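Kinesin-like protein KIF19 (Mus musculus, PDB 5GSZ) moves toward microtubule plus ends and depolymerizes microtubules at ciliary tips to regulate the length of motile cilia, through the kinesin motor domain described here. Local coordinates at residues A30-A34 against I323-T328; S87-V92 against S315-M319; G91-G95 against A227-R231; I123-L128 against R245-I249; R159-N163 against I184-S188. All blocks are in the same frame, centred on the assembly; numbering follows the deposited sequence.

Contact 1 (A30-A34 against I323-T328); sequences ATLIA and ISPAST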
# COMPACT_ATOMS: atom_id res chain seq x y z
N ALA A 30 -13.42 24.49 5.51
CA ALA A 30 -12.84 23.59 6.49
C ALA A 30 -11.73 24.27 7.29
O ALA A 30 -11.08 25.21 6.82
CB ALA A 30 -12.28 22.33 5.82
N THR A 31 -11.52 23.79 8.51
CA THR A 31 -10.38 24.22 9.29
C THR A 31 -9.42 23.05 9.50
O THR A 31 -9.65 21.93 9.03
CB THR A 31 -10.82 24.85 10.63
OG1 THR A 31 -11.57 23.90 11.39
CG2 THR A 31 -11.65 26.12 10.41
N LEU A 32 -8.31 23.32 10.18
CA LEU A 32 -7.32 22.30 10.48
C LEU A 32 -7.65 21.65 11.82
O LEU A 32 -7.81 22.34 12.82
CB LEU A 32 -5.91 22.89 10.54
CG LEU A 32 -5.15 23.11 9.23
CD1 LEU A 32 -3.70 23.53 9.53
CD2 LEU A 32 -5.22 21.86 8.36
N ILE A 33 -7.72 20.32 11.82
CA ILE A 33 -8.05 19.57 13.03
C ILE A 33 -7.09 18.40 13.20
O ILE A 33 -7.11 17.71 14.23
CB ILE A 33 -9.51 19.09 12.97
CG1 ILE A 33 -9.68 18.05 11.85
CG2 ILE A 33 -10.46 20.27 12.77
CD1 ILE A 33 -11.00 17.38 11.88
N ALA A 34 -6.26 18.14 12.21
CA ALA A 34 -5.23 17.12 12.31
C ALA A 34 -3.89 17.81 12.48
O ALA A 34 -3.57 18.74 11.73
CB ALA A 34 -5.22 16.20 11.09
N ILE A 323 -4.44 10.57 5.68
CA ILE A 323 -5.62 11.36 6.03
C ILE A 323 -5.51 12.76 5.47
O ILE A 323 -4.42 13.26 5.17
CB ILE A 323 -5.90 11.47 7.55
CG1 ILE A 323 -4.84 12.35 8.23
CG2 ILE A 323 -6.03 10.10 8.22
CD1 ILE A 323 -5.06 12.54 9.71
N SER A 324 -6.66 13.40 5.34
CA SER A 324 -6.77 14.83 5.18
C SER A 324 -6.68 15.52 6.54
O SER A 324 -7.13 14.96 7.56
CB SER A 324 -8.09 15.19 4.50
OG SER A 324 -8.27 16.59 4.45
N PRO A 325 -6.09 16.71 6.61
CA PRO A 325 -6.12 17.47 7.87
C PRO A 325 -7.38 18.31 8.02
O PRO A 325 -7.51 19.03 9.01
CB PRO A 325 -4.88 18.37 7.75
CG PRO A 325 -4.70 18.58 6.26
CD PRO A 325 -5.33 17.40 5.55
N ALA A 326 -8.29 18.20 7.05
CA ALA A 326 -9.46 19.06 6.97
C ALA A 326 -10.57 18.64 7.93
O ALA A 326 -10.89 17.45 8.07
CB ALA A 326 -10.00 19.04 5.54
N SER A 327 -11.18 19.65 8.56
CA SER A 327 -12.37 19.43 9.38
C SER A 327 -13.48 18.75 8.59
O SER A 327 -14.19 17.89 9.12
CB SER A 327 -12.86 20.75 9.98
OG SER A 327 -13.43 21.60 8.99
N THR A 328 -13.68 19.12 7.31
CA THR A 328 -14.74 18.44 6.58
C THR A 328 -14.49 16.94 6.38
O THR A 328 -15.35 16.26 5.82
CB THR A 328 -14.98 19.08 5.20
OG1 THR A 328 -13.77 19.06 4.45
CG2 THR A 328 -15.42 20.49 5.36

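Contact 2 (S87-V92 against S315-M319); sequences SLIEGV and SRTVM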
# COMPACT_ATOMS: atom_id res chain seq x y z
N SER A 87 14.76 0.53 4.23
CA SER A 87 15.35 -0.56 4.99
C SER A 87 14.80 -1.93 4.62
O SER A 87 15.33 -2.93 5.09
CB SER A 87 15.13 -0.33 6.48
OG SER A 87 13.78 -0.55 6.85
N LEU A 88 13.73 -2.00 3.82
CA LEU A 88 13.27 -3.29 3.33
C LEU A 88 14.21 -3.89 2.31
O LEU A 88 14.20 -5.11 2.12
CB LEU A 88 11.88 -3.18 2.70
CG LEU A 88 10.77 -2.64 3.58
CD1 LEU A 88 9.47 -2.55 2.79
CD2 LEU A 88 10.63 -3.51 4.81
N ILE A 89 15.00 -3.05 1.64
CA ILE A 89 15.67 -3.47 0.42
C ILE A 89 16.69 -4.57 0.69
O ILE A 89 16.72 -5.58 -0.03
CB ILE A 89 16.30 -2.24 -0.26
CG1 ILE A 89 15.18 -1.31 -0.70
CG2 ILE A 89 17.17 -2.65 -1.45
CD1 ILE A 89 15.64 0.02 -1.11
N GLU A 90 17.51 -4.41 1.74
CA GLU A 90 18.55 -5.39 2.05
C GLU A 90 17.96 -6.78 2.18
O GLU A 90 18.52 -7.75 1.66
CB GLU A 90 19.28 -5.00 3.33
N GLY A 91 16.81 -6.90 2.86
CA GLY A 91 16.18 -8.20 3.02
C GLY A 91 15.64 -8.76 1.71
O GLY A 91 15.67 -9.97 1.49
N VAL A 92 15.13 -7.89 0.84
CA VAL A 92 14.48 -8.39 -0.37
C VAL A 92 15.50 -9.05 -1.28
O VAL A 92 15.24 -10.10 -1.87
CB VAL A 92 13.71 -7.26 -1.08
CG1 VAL A 92 13.25 -7.71 -2.45
CG2 VAL A 92 12.50 -6.86 -0.25
N SER A 315 8.86 -12.19 7.32
CA SER A 315 8.54 -11.25 6.25
C SER A 315 7.95 -9.98 6.85
O SER A 315 7.24 -10.01 7.87
CB SER A 315 7.56 -11.86 5.24
OG SER A 315 6.30 -12.07 5.83
N ARG A 316 8.24 -8.86 6.21
CA ARG A 316 7.97 -7.55 6.77
C ARG A 316 6.78 -6.91 6.05
O ARG A 316 6.51 -7.20 4.88
CB ARG A 316 9.21 -6.67 6.66
CG ARG A 316 10.37 -7.16 7.53
CD ARG A 316 11.64 -7.09 6.73
NE ARG A 316 11.52 -7.90 5.51
CZ ARG A 316 12.27 -7.73 4.42
NH1 ARG A 316 13.20 -6.77 4.36
NH2 ARG A 316 12.08 -8.53 3.37
N THR A 317 6.07 -6.06 6.79
CA THR A 317 4.91 -5.35 6.26
C THR A 317 4.95 -3.92 6.75
O THR A 317 5.19 -3.68 7.93
CB THR A 317 3.59 -6.00 6.67
OG1 THR A 317 3.56 -7.35 6.21
CG2 THR A 317 2.40 -5.25 6.07
N VAL A 318 4.70 -2.99 5.83
CA VAL A 318 4.69 -1.56 6.09
C VAL A 318 3.37 -1.01 5.57
O VAL A 318 3.11 -1.06 4.36
CB VAL A 318 5.86 -0.84 5.41
CG1 VAL A 318 5.78 0.67 5.64
CG2 VAL A 318 7.17 -1.41 5.88
N MET A 319 2.53 -0.49 6.46
CA MET A 319 1.33 0.20 6.04
C MET A 319 1.52 1.70 6.21
O MET A 319 1.97 2.15 7.26
CB MET A 319 0.09 -0.22 6.82
CG MET A 319 -1.10 0.63 6.43
SD MET A 319 -2.64 0.27 7.29
CE MET A 319 -2.15 0.58 8.97

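Contact 3 (G91-G95 against A227-R231); sequences GVISG and AVRQR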
# COMPACT_ATOMS: atom_id res chain seq x y z
N GLY A 91 16.81 -6.90 2.86
CA GLY A 91 16.18 -8.20 3.02
C GLY A 91 15.64 -8.76 1.71
O GLY A 91 15.67 -9.97 1.49
N VAL A 92 15.13 -7.89 0.84
CA VAL A 92 14.48 -8.39 -0.37
C VAL A 92 15.50 -9.05 -1.28
O VAL A 92 15.24 -10.10 -1.87
CB VAL A 92 13.71 -7.26 -1.08
CG1 VAL A 92 13.25 -7.71 -2.45
CG2 VAL A 92 12.50 -6.86 -0.25
N ILE A 93 16.69 -8.46 -1.41
CA ILE A 93 17.65 -9.09 -2.31
C ILE A 93 18.29 -10.30 -1.64
O ILE A 93 18.85 -11.16 -2.32
CB ILE A 93 18.69 -8.08 -2.80
CG1 ILE A 93 19.44 -7.44 -1.65
CG2 ILE A 93 18.04 -6.96 -3.60
CD1 ILE A 93 20.50 -6.48 -2.16
N SER A 94 18.19 -10.41 -0.32
CA SER A 94 18.67 -11.54 0.45
C SER A 94 17.70 -12.71 0.47
O SER A 94 17.99 -13.72 1.12
CB SER A 94 18.94 -11.10 1.89
OG SER A 94 19.96 -10.12 1.93
N GLY A 95 16.54 -12.58 -0.18
CA GLY A 95 15.54 -13.63 -0.21
C GLY A 95 14.36 -13.45 0.72
O GLY A 95 13.47 -14.32 0.74
N ALA A 227 10.47 -9.05 -8.17
CA ALA A 227 11.11 -10.31 -7.79
C ALA A 227 12.62 -10.18 -7.95
O ALA A 227 13.09 -9.51 -8.88
CB ALA A 227 10.57 -11.45 -8.65
N VAL A 228 13.38 -10.81 -7.05
CA VAL A 228 14.85 -10.72 -7.06
C VAL A 228 15.43 -12.09 -6.73
O VAL A 228 15.28 -12.58 -5.60
CB VAL A 228 15.40 -9.67 -6.08
CG1 VAL A 228 16.90 -9.68 -6.09
CG2 VAL A 228 14.89 -8.28 -6.43
N ARG A 229 16.12 -12.71 -7.68
CA ARG A 229 16.83 -13.95 -7.43
C ARG A 229 18.32 -13.67 -7.22
O ARG A 229 18.90 -12.80 -7.87
CB ARG A 229 16.61 -14.94 -8.57
CG ARG A 229 16.98 -16.37 -8.20
CD ARG A 229 16.22 -17.36 -9.03
NE ARG A 229 16.52 -17.23 -10.45
CZ ARG A 229 15.78 -17.78 -11.42
NH1 ARG A 229 14.70 -18.48 -11.09
NH2 ARG A 229 16.11 -17.62 -12.70
N GLN A 230 18.91 -14.39 -6.26
CA GLN A 230 20.27 -14.16 -5.80
C GLN A 230 20.97 -15.51 -5.70
O GLN A 230 20.57 -16.35 -4.88
CB GLN A 230 20.31 -13.46 -4.44
CG GLN A 230 21.69 -12.94 -4.03
CD GLN A 230 21.81 -12.71 -2.51
OE1 GLN A 230 21.10 -13.33 -1.72
NE2 GLN A 230 22.67 -11.76 -2.11
N ARG A 231 21.99 -15.71 -6.52
CA ARG A 231 22.83 -16.89 -6.41
C ARG A 231 24.29 -16.45 -6.30
O ARG A 231 24.68 -15.38 -6.79
CB ARG A 231 22.63 -17.87 -7.60
CG ARG A 231 23.49 -17.57 -8.81
CD ARG A 231 23.21 -18.54 -9.93
NE ARG A 231 21.88 -18.31 -10.50
CZ ARG A 231 20.89 -19.18 -10.40
NH1 ARG A 231 21.08 -20.33 -9.75
NH2 ARG A 231 19.70 -18.90 -10.94

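Contact 4 (I123-L128 against R245-I249); sequences IYVRTL and RLFMI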
# COMPACT_ATOMS: atom_id res chain seq x y z
N ILE A 123 7.32 6.21 -3.83
CA ILE A 123 7.99 5.07 -3.22
C ILE A 123 8.50 4.09 -4.28
O ILE A 123 9.59 3.54 -4.14
CB ILE A 123 7.04 4.36 -2.23
CG1 ILE A 123 6.82 5.22 -0.99
CG2 ILE A 123 7.60 2.99 -1.83
CD1 ILE A 123 8.09 5.57 -0.27
N TYR A 124 7.70 3.82 -5.32
CA TYR A 124 8.08 2.89 -6.38
C TYR A 124 9.49 3.14 -6.88
O TYR A 124 10.38 2.33 -6.66
CB TYR A 124 7.13 2.97 -7.58
CG TYR A 124 5.69 2.54 -7.35
CD1 TYR A 124 5.34 1.66 -6.34
CD2 TYR A 124 4.68 3.03 -8.16
CE1 TYR A 124 4.00 1.27 -6.15
CE2 TYR A 124 3.38 2.66 -7.99
CZ TYR A 124 3.03 1.79 -6.99
OH TYR A 124 1.70 1.44 -6.85
N VAL A 125 9.70 4.28 -7.54
CA VAL A 125 10.98 4.51 -8.20
C VAL A 125 12.10 4.68 -7.18
O VAL A 125 13.23 4.23 -7.41
CB VAL A 125 10.90 5.71 -9.18
CG1 VAL A 125 9.76 5.55 -10.17
CG2 VAL A 125 10.72 7.01 -8.45
N ARG A 126 11.82 5.30 -6.03
CA ARG A 126 12.87 5.43 -5.02
C ARG A 126 13.32 4.06 -4.55
O ARG A 126 14.52 3.81 -4.36
CB ARG A 126 12.40 6.29 -3.84
CG ARG A 126 12.27 7.75 -4.20
CD ARG A 126 11.53 8.59 -3.19
NE ARG A 126 12.10 9.94 -3.23
CZ ARG A 126 11.75 10.90 -4.09
NH1 ARG A 126 10.80 10.70 -4.99
NH2 ARG A 126 12.36 12.06 -4.05
N THR A 127 12.38 3.14 -4.40
CA THR A 127 12.71 1.79 -3.97
C THR A 127 13.38 1.00 -5.08
O THR A 127 14.37 0.29 -4.83
CB THR A 127 11.46 1.08 -3.47
OG1 THR A 127 10.74 1.96 -2.60
CG2 THR A 127 11.83 -0.17 -2.71
N LEU A 128 12.86 1.07 -6.31
CA LEU A 128 13.55 0.42 -7.42
C LEU A 128 14.98 0.91 -7.55
O LEU A 128 15.87 0.15 -7.96
CB LEU A 128 12.80 0.63 -8.74
CG LEU A 128 11.56 -0.23 -9.06
CD1 LEU A 128 10.34 0.01 -8.23
CD2 LEU A 128 11.20 -0.10 -10.52
N ARG A 245 10.81 -11.21 -2.67
CA ARG A 245 9.65 -10.72 -3.39
C ARG A 245 9.13 -9.49 -2.65
O ARG A 245 8.71 -9.59 -1.50
CB ARG A 245 8.60 -11.81 -3.50
CG ARG A 245 7.78 -11.69 -4.75
CD ARG A 245 6.82 -12.85 -4.89
NE ARG A 245 5.97 -12.64 -6.06
CZ ARG A 245 4.85 -13.33 -6.28
NH1 ARG A 245 4.47 -14.26 -5.41
NH2 ARG A 245 4.11 -13.08 -7.37
N LEU A 246 9.21 -8.33 -3.30
CA LEU A 246 8.69 -7.08 -2.76
C LEU A 246 7.36 -6.76 -3.44
O LEU A 246 7.23 -6.89 -4.66
CB LEU A 246 9.68 -5.93 -2.95
CG LEU A 246 9.11 -4.54 -2.62
CD1 LEU A 246 8.69 -4.40 -1.15
CD2 LEU A 246 10.04 -3.42 -3.02
N PHE A 247 6.37 -6.38 -2.64
CA PHE A 247 5.06 -5.96 -3.13
C PHE A 247 4.80 -4.53 -2.71
O PHE A 247 4.94 -4.21 -1.52
CB PHE A 247 3.94 -6.84 -2.59
CG PHE A 247 3.79 -8.14 -3.31
CD1 PHE A 247 3.06 -8.21 -4.48
CD2 PHE A 247 4.35 -9.29 -2.80
CE1 PHE A 247 2.91 -9.42 -5.12
CE2 PHE A 247 4.19 -10.49 -3.45
CZ PHE A 247 3.48 -10.55 -4.60
N MET A 248 4.41 -3.69 -3.67
CA MET A 248 4.16 -2.27 -3.41
C MET A 248 2.75 -1.95 -3.90
O MET A 248 2.49 -1.97 -5.11
CB MET A 248 5.22 -1.39 -4.06
CG MET A 248 6.55 -1.49 -3.33
SD MET A 248 7.88 -0.42 -3.95
CE MET A 248 8.22 -1.20 -5.53
N ILE A 249 1.85 -1.66 -2.97
CA ILE A 249 0.43 -1.67 -3.26
C ILE A 249 -0.18 -0.30 -3.01
O ILE A 249 0.02 0.29 -1.94
CB ILE A 249 -0.29 -2.75 -2.44
CG1 ILE A 249 0.31 -4.11 -2.82
CG2 ILE A 249 -1.80 -2.70 -2.72
CD1 ILE A 249 0.04 -5.20 -1.80

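Contact 5 (R159-N163 against I184-S188); sequences RDLLN and ITEVS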
# COMPACT_ATOMS: atom_id res chain seq x y z
N ARG A 159 -6.08 -7.22 -14.28
CA ARG A 159 -5.58 -6.74 -15.56
C ARG A 159 -4.10 -6.44 -15.44
O ARG A 159 -3.61 -6.07 -14.36
CB ARG A 159 -6.34 -5.49 -16.01
CG ARG A 159 -7.81 -5.76 -16.40
CD ARG A 159 -8.64 -4.48 -16.58
NE ARG A 159 -8.08 -3.57 -17.57
CZ ARG A 159 -7.60 -2.37 -17.28
NH1 ARG A 159 -7.61 -1.95 -16.02
NH2 ARG A 159 -7.11 -1.58 -18.24
N ASP A 160 -3.38 -6.59 -16.56
CA ASP A 160 -1.97 -6.19 -16.66
C ASP A 160 -1.93 -4.71 -17.00
O ASP A 160 -2.27 -4.32 -18.12
CB ASP A 160 -1.25 -7.02 -17.71
CG ASP A 160 0.21 -6.59 -17.92
OD1 ASP A 160 0.69 -5.61 -17.30
OD2 ASP A 160 0.91 -7.25 -18.73
N LEU A 161 -1.48 -3.89 -16.07
CA LEU A 161 -1.51 -2.46 -16.33
C LEU A 161 -0.50 -2.03 -17.39
O LEU A 161 -0.57 -0.88 -17.84
CB LEU A 161 -1.26 -1.68 -15.05
CG LEU A 161 -2.39 -1.75 -14.04
CD1 LEU A 161 -1.91 -1.14 -12.72
CD2 LEU A 161 -3.64 -1.04 -14.58
N LEU A 162 0.45 -2.89 -17.76
CA LEU A 162 1.47 -2.54 -18.74
C LEU A 162 1.15 -3.06 -20.13
O LEU A 162 1.87 -2.75 -21.08
CB LEU A 162 2.84 -3.08 -18.30
CG LEU A 162 3.36 -2.55 -16.97
CD1 LEU A 162 4.75 -3.09 -16.67
CD2 LEU A 162 3.36 -1.05 -16.96
N ASN A 163 0.08 -3.83 -20.27
CA ASN A 163 -0.38 -4.44 -21.50
C ASN A 163 -1.87 -4.76 -21.32
O ASN A 163 -2.26 -5.93 -21.18
CB ASN A 163 0.47 -5.68 -21.81
CG ASN A 163 0.04 -6.39 -23.07
OD1 ASN A 163 -0.59 -7.45 -23.03
ND2 ASN A 163 0.40 -5.82 -24.22
N ILE A 184 1.61 -12.19 -17.28
CA ILE A 184 1.80 -10.76 -17.12
C ILE A 184 3.19 -10.34 -17.60
O ILE A 184 4.18 -11.07 -17.45
CB ILE A 184 1.55 -10.36 -15.64
CG1 ILE A 184 1.59 -8.84 -15.47
CG2 ILE A 184 2.55 -11.04 -14.71
CD1 ILE A 184 1.12 -8.39 -14.12
N THR A 185 3.24 -9.15 -18.19
CA THR A 185 4.49 -8.53 -18.62
C THR A 185 5.50 -8.41 -17.49
O THR A 185 5.15 -8.20 -16.32
CB THR A 185 4.16 -7.16 -19.19
OG1 THR A 185 3.19 -7.32 -20.23
CG2 THR A 185 5.39 -6.46 -19.72
N GLU A 186 6.79 -8.51 -17.84
CA GLU A 186 7.88 -8.42 -16.88
C GLU A 186 8.99 -7.54 -17.42
O GLU A 186 9.61 -7.89 -18.43
CB GLU A 186 8.42 -9.81 -16.54
CG GLU A 186 7.41 -10.64 -15.81
CD GLU A 186 7.89 -12.04 -15.63
OE1 GLU A 186 8.90 -12.40 -16.27
OE2 GLU A 186 7.26 -12.79 -14.86
N VAL A 187 9.25 -6.43 -16.74
CA VAL A 187 10.25 -5.43 -17.11
C VAL A 187 11.54 -5.68 -16.33
O VAL A 187 11.53 -6.28 -15.25
CB VAL A 187 9.67 -4.02 -16.83
CG1 VAL A 187 10.70 -2.91 -17.07
CG2 VAL A 187 8.44 -3.79 -17.67
N SER A 188 12.68 -5.24 -16.90
CA SER A 188 13.98 -5.36 -16.24
C SER A 188 14.89 -4.15 -16.42
O SER A 188 16.08 -4.24 -16.10
CB SER A 188 14.73 -6.60 -16.75
OG SER A 188 13.99 -7.78 -16.53

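Contact 1 (A30-A34 against I323-T328)
Leaving the central sheet of the kinesin motor domain, segment 323-328 leads from strand 315-323 toward helix 330-340 and meets the loop 30-34 through a single beta bridge, Leu32 with Ala326, their CA atoms 5.2 Å apart. At the sheet end, Ile323 CD1 lies 3.9 Å from Ala34 CB, an apolar touch. Ser324 turns its OG back on its own chain, accepting from Ala326 N at 3.1 Å in an ST turn; the same OG bonds to Glu25, and the side chain lies about 5 Å from that of Cys108 in the nucleotide site. Pro325 gives most to the contact, with 76 Å² covered. Its CB packs 3.6 Å from Leu32 CD2 and 4.0 Å from Ala34 CB, while its carbonyl O accepts from Ile33 N at 3.1 Å with a nearly straight N-H...O angle of 167°. Ala326 CB meets Ala30 CB at 4.0 Å, and Ala326 CA makes a CA-H...O contact with Thr31 O at 3.5 Å. Ser327, where a 3-10 turn begins, pairs twice with Thr31: Ser327 N donates to Thr31 O at 2.8 Å, and Ser327 OG accepts from Thr31 N at 2.9 Å. Beyond it, Thr328 CG2 rests 3.7 Å from Ala30 CB.

Contact 2 (S87-V92 against S315-M319)
Segment 315-319 is an extended strand in the mixed central sheet of the motor domain, and segment 87-92 leads into helix 89-93 packed on one face of that sheet. The backbones stay apart: the nearest CA pairs are Leu88 with Arg316 at 7.6 Å and Gly91 with Ser315 at 8.8 Å, so side chains must bridge the gap. Arg316 and Val318, two residues apart in the strand, both point toward the helix, whereas Thr317 between them points away. Leu88 fills the space before this pair, its CD1 4.0 Å from Val318 CG2 and its CD2 3.9 Å from Arg316 CB; it also packs on Ala98 and Val100 of the adjacent strand 97-103. Arg316 has the largest covered area here, 95 Å², and its guanidinium passes so close to Gly91 that an ideal CB there would lie 2.3 Å from NH1, a clash. A weak bond from Arg316 NH2 to Asn97 O ties the same group to strand 97-103. Toward the helix, Arg316 NH1 donates to Leu88 O at 3.0 Å (angle 138°), an oxygen that also accepts from Val92 N at 3.2 Å.

Contact 3 (G91-G95 against A227-R231)
Ile93 lays its CG2 3.9 Å from Val228 CG1, the closest apolar approach between helix end 91-95 and strand 227-231, with the two CA atoms 5.7 Å apart. Val92 adds a looser touch, its CG1 4.3 Å from Val228 CG2. The same valine also packs on Leu131 of helix 123-136, and Ile93 reaches Ala134 and Ile135 of that helix. This is helix-on-sheet packing in the motor domain: strand 220-232 belongs to the central mixed sheet, and Val228 and Gln230 point toward the helix while Arg229 between them points away; its NH2 forms a salt bridge with Glu145. The helix ends here in a Schellman motif. Gly95 has a phi of 102°, at which a CB would be jammed against the preceding carbonyl, and Gly95 N donates to Val92 O at 3.3 Å. Near this terminus Gln230 OE1 approaches Ile93 O at 3.2 Å, two acceptors without a bond, and lies 3.7 Å from Ser94 CA. The amide NE2 of Gln230 is hydrogen-bonded to Tyr144 OH.

Contact 4 (I123-L128 against R245-I249)
Met248 is the hub of this interface: it has the largest covered area, 104 Å² of 241 Å² in all, and every residue of helix 123-128 that touches the strand 245-249 touches it. Its sulfur makes a Met-aromatic contact of the edge type, with SD 5.4 Å from the centroid of the Tyr124 ring and 85° off the ring normal, while Met248 CB lies 3.6 Å from Tyr124 CE1, again near the ring plane. The sulfur further meets Ile123 CG2 at 4.0 Å and Thr127 CB at 3.9 Å, and the methyl CE reaches Leu128 CD1 at 3.6 Å. Leu246, two residues back on the same face, adds its CD2 at 3.7 Å from Thr127 CG2. The hydroxyl of Thr127 turns to its own helix, OG1 donating to Ile123 O at a very short 2.5 Å. The segment axes run nearly antiparallel, at 160° and 10.2 Å closest approach, as expected of an alpha/beta layer in a P-loop NTPase fold. The side chain of Tyr124 is about 7 Å from that of Thr111, which lines the pocket of the bound ADP, and about 9 Å from the magnesium ion. Around the contact, Tyr81 of helix 77-84 packs on Ile123 and Thr127, helix 192-203 touches Tyr124 and Leu128, and Leu224 of the neighbouring strand 220-232 meets both Tyr124 and Met248.

Contact 5 (R159-N163 against I184-S188)
One carboxylate oxygen, Asp160 OD2, takes both polar bonds of the contact: Thr185 OG1 donates to it at 2.7 Å and Thr185 N at 3.1 Å, the latter with an N-H...O angle of 166°. The other oxygen is used locally, since Asp160 OD1 accepts from Leu162 N at 2.8 Å and closes an Asx turn. That turn coincides with a type I beta turn from Asp160 to Asn163, in which Asn163 N bonds to Asp160 O at 3.2 Å. Asp160 thus joins the turn ending strand 157-160, an outermost strand of the motor domain's central sheet, to the loop between strand 179-181 and helix 192-203. This loop also runs beside strand 142-154, where Val187 pairs with Met148 through the backbone and Thr185 O accepts from Ser149 OG. Close contacts flank the polar pair: Ile184 CG1 lies 3.6 Å from Asp160 CG, and Asn163 CB is 3.5 Å from Thr185 OG1. Farther along, Leu162 CB stands 4.4 Å from Thr185 CB, and apolar packing follows where Leu162 CD1 meets Val187 CG2 at 3.9 Å.

All five contacts lie in the kinesin motor domain. Contacts 2 to 5 involve strands of its central sheet, and contact 1 begins at the end of strand 315-323, the strand contact 2 uses. Contacts 2 and 3 share Gly91 and Val92 of helix 89-93, with centres 12 Å apart; contact 4, centred 10 Å from contact 2, joins them where Val92 CG2 meets Leu246 CB at 4.0 Å. Contact 5 touches none of the others. Contact 1, about 42 Å from contact 3 between centres, encloses the rest along the chain; contacts 3 and 4 cross. Contacts 2 to 4 thus pack helices on one sheet, while contacts 1 and 5 tie loops at its margins; of the five, contacts 1 and 4 come near the nucleotide.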